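PDB 1ADJ: histidine--tRNA ligase from Thermus thermophilus, which catalyses the ATP-dependent attachment of L-histidine to tRNA(His), releasing AMP and diphosphate. Local coordinates for residues P335-A340 with L384-L389; H125-E130 with F307-V312. All blocks are in the same frame, centred on the assembly; numbering follows the deposited sequence.

Contact 1: residues P335-A340 with L384-L389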
loop_
_atom_site.group_PDB
_atom_site.type_symbol
_atom_site.label_atom_id
_atom_site.label_comp_id
_atom_site.label_asym_id
_atom_site.label_seq_id
_atom_site.Cartn_x
_atom_site.Cartn_y
_atom_site.Cartn_z
ATOM N N PRO A 335 -33.068 -4.735 -15.865
ATOM C CA PRO A 335 -34.438 -5.014 -15.411
ATOM C C PRO A 335 -35.435 -4.265 -16.284
ATOM O O PRO A 335 -35.241 -3.083 -16.586
ATOM C CB PRO A 335 -34.455 -4.450 -13.986
ATOM C CG PRO A 335 -32.997 -4.214 -13.644
ATOM C CD PRO A 335 -32.415 -3.793 -14.948
ATOM N N LEU A 336 -36.501 -4.945 -16.685
ATOM C CA LEU A 336 -37.513 -4.323 -17.530
ATOM C C LEU A 336 -38.733 -3.847 -16.724
ATOM O O LEU A 336 -39.529 -3.033 -17.200
ATOM C CB LEU A 336 -37.906 -5.287 -18.653
ATOM C CG LEU A 336 -36.711 -5.742 -19.503
ATOM C CD1 LEU A 336 -37.149 -6.769 -20.532
ATOM C CD2 LEU A 336 -36.047 -4.541 -20.178
ATOM N N THR A 337 -38.848 -4.336 -15.491
ATOM C CA THR A 337 -39.932 -3.973 -14.583
ATOM C C THR A 337 -39.283 -3.676 -13.228
ATOM O O THR A 337 -38.141 -4.069 -12.990
ATOM C CB THR A 337 -40.943 -5.132 -14.411
ATOM O OG1 THR A 337 -40.332 -6.213 -13.690
ATOM C CG2 THR A 337 -41.415 -5.638 -15.772
ATOM N N GLU A 338 -39.997 -2.989 -12.343
ATOM C CA GLU A 338 -39.445 -2.660 -11.034
ATOM C C GLU A 338 -39.180 -3.921 -10.218
ATOM O O GLU A 338 -38.163 -4.018 -9.534
ATOM C CB GLU A 338 -40.375 -1.711 -10.269
ATOM C CG GLU A 338 -39.772 -1.116 -8.992
ATOM C CD GLU A 338 -38.659 -0.099 -9.258
ATOM O OE1 GLU A 338 -38.897 0.870 -10.020
ATOM O OE2 GLU A 338 -37.551 -0.259 -8.684
ATOM N N GLU A 339 -40.068 -4.902 -10.323
ATOM C CA GLU A 339 -39.907 -6.151 -9.582
ATOM C C GLU A 339 -38.615 -6.850 -9.983
ATOM O O GLU A 339 -38.000 -7.568 -9.185
ATOM C CB GLU A 339 -41.091 -7.095 -9.840
ATOM C CG GLU A 339 -40.973 -8.462 -9.139
ATOM C CD GLU A 339 -42.145 -9.404 -9.418
ATOM O OE1 GLU A 339 -43.309 -9.017 -9.158
ATOM O OE2 GLU A 339 -41.898 -10.545 -9.870
ATOM N N ALA A 340 -38.202 -6.614 -11.222
ATOM C CA ALA A 340 -37.001 -7.232 -11.773
ATOM C C ALA A 340 -35.670 -6.712 -11.242
ATOM O O ALA A 340 -34.710 -7.476 -11.174
ATOM C CB ALA A 340 -37.022 -7.150 -13.291
ATOM N N LEU A 384 -34.303 -9.020 -17.952
ATOM C CA LEU A 384 -35.208 -9.580 -16.956
ATOM C C LEU A 384 -36.529 -8.831 -16.972
ATOM O O LEU A 384 -36.671 -7.773 -16.354
ATOM C CB LEU A 384 -34.601 -9.536 -15.557
ATOM C CG LEU A 384 -33.704 -10.719 -15.204
ATOM C CD1 LEU A 384 -33.257 -10.589 -13.761
ATOM C CD2 LEU A 384 -34.462 -12.020 -15.405
ATOM N N GLY A 385 -37.455 -9.335 -17.776
ATOM C CA GLY A 385 -38.771 -8.738 -17.870
ATOM C C GLY A 385 -39.771 -9.693 -17.248
ATOM O O GLY A 385 -39.393 -10.740 -16.708
ATOM N N GLU A 386 -41.049 -9.360 -17.363
ATOM C CA GLU A 386 -42.110 -10.184 -16.803
ATOM C C GLU A 386 -42.022 -11.653 -17.257
ATOM O O GLU A 386 -42.037 -12.563 -16.428
ATOM C CB GLU A 386 -43.469 -9.572 -17.179
ATOM C CG GLU A 386 -44.663 -10.040 -16.346
ATOM C CD GLU A 386 -44.585 -9.629 -14.879
ATOM O OE1 GLU A 386 -44.453 -8.418 -14.590
ATOM O OE2 GLU A 386 -44.667 -10.522 -14.009
ATOM N N ASP A 387 -41.861 -11.874 -18.561
ATOM C CA ASP A 387 -41.794 -13.226 -19.108
ATOM C C ASP A 387 -40.757 -14.116 -18.442
ATOM O O ASP A 387 -41.102 -15.166 -17.893
ATOM C CB ASP A 387 -41.554 -13.190 -20.619
ATOM C CG ASP A 387 -42.680 -12.506 -21.371
ATOM O OD1 ASP A 387 -43.853 -12.907 -21.195
ATOM O OD2 ASP A 387 -42.391 -11.563 -22.139
ATOM N N GLU A 388 -39.493 -13.699 -18.485
ATOM C CA GLU A 388 -38.419 -14.486 -17.881
ATOM C C GLU A 388 -38.553 -14.607 -16.366
ATOM O O GLU A 388 -38.168 -15.628 -15.794
ATOM C CB GLU A 388 -37.035 -13.969 -18.282
ATOM C CG GLU A 388 -36.932 -12.470 -18.481
ATOM C CD GLU A 388 -37.316 -12.031 -19.887
ATOM O OE1 GLU A 388 -36.734 -12.562 -20.852
ATOM O OE2 GLU A 388 -38.191 -11.147 -20.028
ATOM N N LEU A 389 -39.137 -13.598 -15.721
ATOM C CA LEU A 389 -39.337 -13.653 -14.272
ATOM C C LEU A 389 -40.282 -14.784 -13.911
ATOM O O LEU A 389 -40.019 -15.561 -12.997
ATOM C CB LEU A 389 -39.904 -12.338 -13.731
ATOM C CG LEU A 389 -38.904 -11.210 -13.482
ATOM C CD1 LEU A 389 -39.606 -10.049 -12.793
ATOM C CD2 LEU A 389 -37.754 -11.722 -12.626
#
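Pro335 and Leu384 close a parallel bridge where two neighbouring strands of the mixed sheet in the anticodon-binding domain run out. Beyond it both segments turn into helices, 338-351 and 386-391, as in the strand-to-helix connections of an alpha/beta fold.

One backbone hydrogen bond ties the two exits together: Leu336 N gives to Leu384 O over 2.9 Å. The bond is fairly straight at hydrogen (164°), although the donor sits above the carbonyl plane, 38° out of it. Leu384 is bonded on the other side of Pro335 too, through the backbone of Ile334, so the register of the pair is set by bonds flanking that proline.

The apolar packing lies on both sides of this link. Leu336 lays its CB and CD1 against the glycine backbone, CB coming 3.6 Å from Gly385 CA. On the other side of that bond, Ala340 CB, on the first turn of its helix, faces both Leu384 CB at 4.1 Å and Leu389 CD1 at 3.9 Å. The same CD1 branch also meets the end of the extended Glu339 side chain, 3.7 Å from OE2. Thr337 and Leu389 run antiparallel alongside one another, OG1 of the threonine 4.0 Å from CD1 of the leucine.

Polar groups tie down the two helix starts. Thr337 is an N-cap: with chi1 at 69°, OG1 stands between its own N and carbonyl carbon and accepts a long, bent bond from Ala340 N at 3.3 Å, while CG2 is left facing Glu386. The charge of Glu386 is met by a salt bridge to Arg390. On the other helix start, Glu388 folds back and its OE2 receives Gly385 N at 3.0 Å, from above the carboxylate plane.

Contact 2: residues H125-E130 with F307-V312. With HIS (histidine), chain F.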
loop_
_atom_site.group_PDB
_atom_site.type_symbol
_atom_site.label_atom_id
_atom_site.label_comp_id
_atom_site.label_asym_id
_atom_site.label_seq_id
_atom_site.Cartn_x
_atom_site.Cartn_y
_atom_site.Cartn_z
ATOM N N HIS A 125 5.323 7.858 -4.407
ATOM C CA HIS A 125 5.548 6.445 -4.119
ATOM C C HIS A 125 6.836 5.945 -4.744
ATOM O O HIS A 125 7.134 6.255 -5.900
ATOM C CB HIS A 125 4.378 5.611 -4.637
ATOM C CG HIS A 125 3.056 6.015 -4.067
ATOM N ND1 HIS A 125 2.362 7.120 -4.512
ATOM C CD2 HIS A 125 2.322 5.489 -3.059
ATOM C CE1 HIS A 125 1.258 7.259 -3.799
ATOM N NE2 HIS A 125 1.210 6.283 -2.911
ATOM N N GLN A 126 7.584 5.146 -3.996
ATOM C CA GLN A 126 8.825 4.619 -4.518
ATOM C C GLN A 126 9.068 3.158 -4.186
ATOM O O GLN A 126 8.505 2.627 -3.216
ATOM C CB GLN A 126 10.018 5.478 -4.063
ATOM C CG GLN A 126 10.432 5.353 -2.600
ATOM C CD GLN A 126 11.600 6.275 -2.247
ATOM O OE1 GLN A 126 11.776 7.335 -2.857
ATOM N NE2 GLN A 126 12.403 5.873 -1.263
ATOM N N VAL A 127 9.819 2.498 -5.069
ATOM C CA VAL A 127 10.212 1.106 -4.894
ATOM C C VAL A 127 11.583 1.261 -4.259
ATOM O O VAL A 127 12.406 2.037 -4.747
ATOM C CB VAL A 127 10.328 0.366 -6.239
ATOM C CG1 VAL A 127 10.973 -0.995 -6.043
ATOM C CG2 VAL A 127 8.950 0.204 -6.858
ATOM N N ASN A 128 11.818 0.544 -3.171
ATOM C CA ASN A 128 13.063 0.653 -2.434
ATOM C C ASN A 128 13.728 -0.708 -2.288
ATOM O O ASN A 128 13.078 -1.673 -1.880
ATOM C CB ASN A 128 12.746 1.243 -1.060
ATOM C CG ASN A 128 13.978 1.622 -0.276
ATOM O OD1 ASN A 128 14.430 2.774 -0.324
ATOM N ND2 ASN A 128 14.482 0.686 0.522
ATOM N N TYR A 129 15.005 -0.786 -2.665
ATOM C CA TYR A 129 15.788 -2.015 -2.565
ATOM C C TYR A 129 16.949 -1.761 -1.619
ATOM O O TYR A 129 17.580 -0.701 -1.682
ATOM C CB TYR A 129 16.332 -2.437 -3.926
ATOM C CG TYR A 129 17.367 -3.538 -3.845
ATOM C CD1 TYR A 129 16.994 -4.847 -3.544
ATOM C CD2 TYR A 129 18.721 -3.268 -4.054
ATOM C CE1 TYR A 129 17.940 -5.864 -3.453
ATOM C CE2 TYR A 129 19.676 -4.278 -3.963
ATOM C CZ TYR A 129 19.273 -5.577 -3.662
ATOM O OH TYR A 129 20.197 -6.594 -3.575
ATOM N N GLU A 130 17.315 -2.782 -0.850
ATOM C CA GLU A 130 18.370 -2.658 0.138
ATOM C C GLU A 130 19.140 -3.979 0.289
ATOM O O GLU A 130 18.544 -5.053 0.338
ATOM C CB GLU A 130 17.702 -2.281 1.468
ATOM C CG GLU A 130 18.199 -1.021 2.157
ATOM C CD GLU A 130 18.171 0.217 1.286
ATOM O OE1 GLU A 130 19.175 0.465 0.595
ATOM O OE2 GLU A 130 17.175 0.964 1.322
ATOM N N PHE A 307 13.327 4.221 -6.554
ATOM C CA PHE A 307 12.927 4.980 -7.724
ATOM C C PHE A 307 11.487 5.461 -7.588
ATOM O O PHE A 307 10.648 4.788 -6.974
ATOM C CB PHE A 307 13.162 4.193 -9.024
ATOM C CG PHE A 307 12.271 3.000 -9.209
ATOM C CD1 PHE A 307 10.948 3.156 -9.611
ATOM C CD2 PHE A 307 12.778 1.715 -9.070
ATOM C CE1 PHE A 307 10.145 2.055 -9.879
ATOM C CE2 PHE A 307 11.983 0.597 -9.338
ATOM C CZ PHE A 307 10.664 0.768 -9.747
ATOM N N GLY A 308 11.223 6.657 -8.099
ATOM C CA GLY A 308 9.889 7.208 -8.030
ATOM C C GLY A 308 8.956 6.579 -9.045
ATOM O O GLY A 308 9.178 6.672 -10.258
ATOM N N VAL A 309 7.900 5.943 -8.552
ATOM C CA VAL A 309 6.916 5.315 -9.420
ATOM C C VAL A 309 6.290 6.346 -10.371
ATOM O O VAL A 309 6.139 6.083 -11.571
ATOM C CB VAL A 309 5.827 4.613 -8.597
ATOM C CG1 VAL A 309 4.833 3.959 -9.511
ATOM C CG2 VAL A 309 6.455 3.564 -7.696
ATOM N N GLU A 310 5.975 7.534 -9.854
ATOM C CA GLU A 310 5.389 8.585 -10.689
ATOM C C GLU A 310 6.352 8.980 -11.808
ATOM O O GLU A 310 5.944 9.105 -12.963
ATOM C CB GLU A 310 5.022 9.825 -9.867
ATOM C CG GLU A 310 3.902 9.620 -8.852
ATOM C CD GLU A 310 4.368 9.000 -7.535
ATOM O OE1 GLU A 310 5.583 8.753 -7.354
ATOM O OE2 GLU A 310 3.509 8.768 -6.659
ATOM N N ARG A 311 7.628 9.162 -11.458
ATOM C CA ARG A 311 8.674 9.522 -12.425
ATOM C C ARG A 311 8.745 8.447 -13.509
ATOM O O ARG A 311 8.731 8.749 -14.702
ATOM C CB ARG A 311 10.032 9.620 -11.728
ATOM C CG ARG A 311 10.183 10.781 -10.771
ATOM C CD ARG A 311 10.481 12.074 -11.516
ATOM N NE ARG A 311 10.684 13.206 -10.608
ATOM C CZ ARG A 311 11.735 13.356 -9.806
ATOM N NH1 ARG A 311 12.705 12.455 -9.785
ATOM N NH2 ARG A 311 11.810 14.409 -9.008
ATOM N N VAL A 312 8.791 7.189 -13.081
ATOM C CA VAL A 312 8.857 6.069 -14.002
ATOM C C VAL A 312 7.633 6.043 -14.911
ATOM O O VAL A 312 7.742 5.727 -16.097
ATOM C CB VAL A 312 8.984 4.750 -13.231
ATOM C CG1 VAL A 312 8.898 3.558 -14.181
ATOM C CG2 VAL A 312 10.297 4.736 -12.474
HETATM N N HIS F . 17.009 6.371 0.377
HETATM C CA HIS F . 17.413 6.734 -0.978
HETATM C C HIS F . 16.475 7.760 -1.602
HETATM O O HIS F . 15.539 8.182 -0.896
HETATM C CB HIS F . 17.510 5.480 -1.859
HETATM C CG HIS F . 18.539 4.503 -1.389
HETATM N ND1 HIS F . 19.830 4.876 -1.088
HETATM C CD2 HIS F . 18.456 3.181 -1.108
HETATM C CE1 HIS F . 20.497 3.832 -0.637
HETATM N NE2 HIS F . 19.687 2.791 -0.640
HETATM O OXT HIS F . 16.695 8.158 -2.770
#
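Gln126 and Gly308 form a non-hydrogen-bonded antiparallel pair, next to the hydrogen-bonded pair of Val127 and Phe307, whose two N-H...O bonds lie in the carbonyl planes. At Gly308, the N-cap, residues 307-312 leave the sheet for a helix, and Val309 N still reaches His125 O at 2.8 Å. A strand running into a helix here matches motif 3 of class II synthetases, and 125-130 lies on the second strand of motif 2.

Glu310 bends at chi2 (82°) to bring its carboxylate back to the strand. OE1 takes His125 N through its syn lone pair, at 3.1 Å and almost straight. OE2 accepts ND1 of the same residue at 2.9 Å, in the plane of the imidazole, which restrains the rotation of the ring. On the side of Val127 and Phe307, Val127 CB stands over one face of the phenyl ring, 3.8 Å from its centroid, in a CH-pi contact offset toward the rim; CG2 reaches on to CZ.

Farther along the strand, Glu130 OE1 accepts NE2 of the bound histidine at 2.7 Å, and Asn128 ND2 donates to OE2 of the same glutamate.

Strand 102-111 pairs with the other edge of 123-132, away from 302-308, and strand 281-287 with the edge of 302-308 away from 123-132, while helices 14-33 and 137-153 pack against Phe307.

Contact 2 is complete before the first residue of contact 1 is reached, and the two have no strand, beta-sheet or domain in common. Their centres are 51 Å apart and their nearest atoms about 37 Å. Residues 125-130 and 307-308 lie in the catalytic beta-sheet, near the centre of the chain and beside the bound histidine, with 309-312 opening the helix that follows, whereas 335-340 and 384-389 lie at the end of two strands in the anticodon-binding domain. Helix 309-318, which starts in contact 2, is followed by strand 331-335, which ends in contact 1. The separation is consistent with one module handling the amino acid while the other probably recognises the distant anticodon of the tRNA.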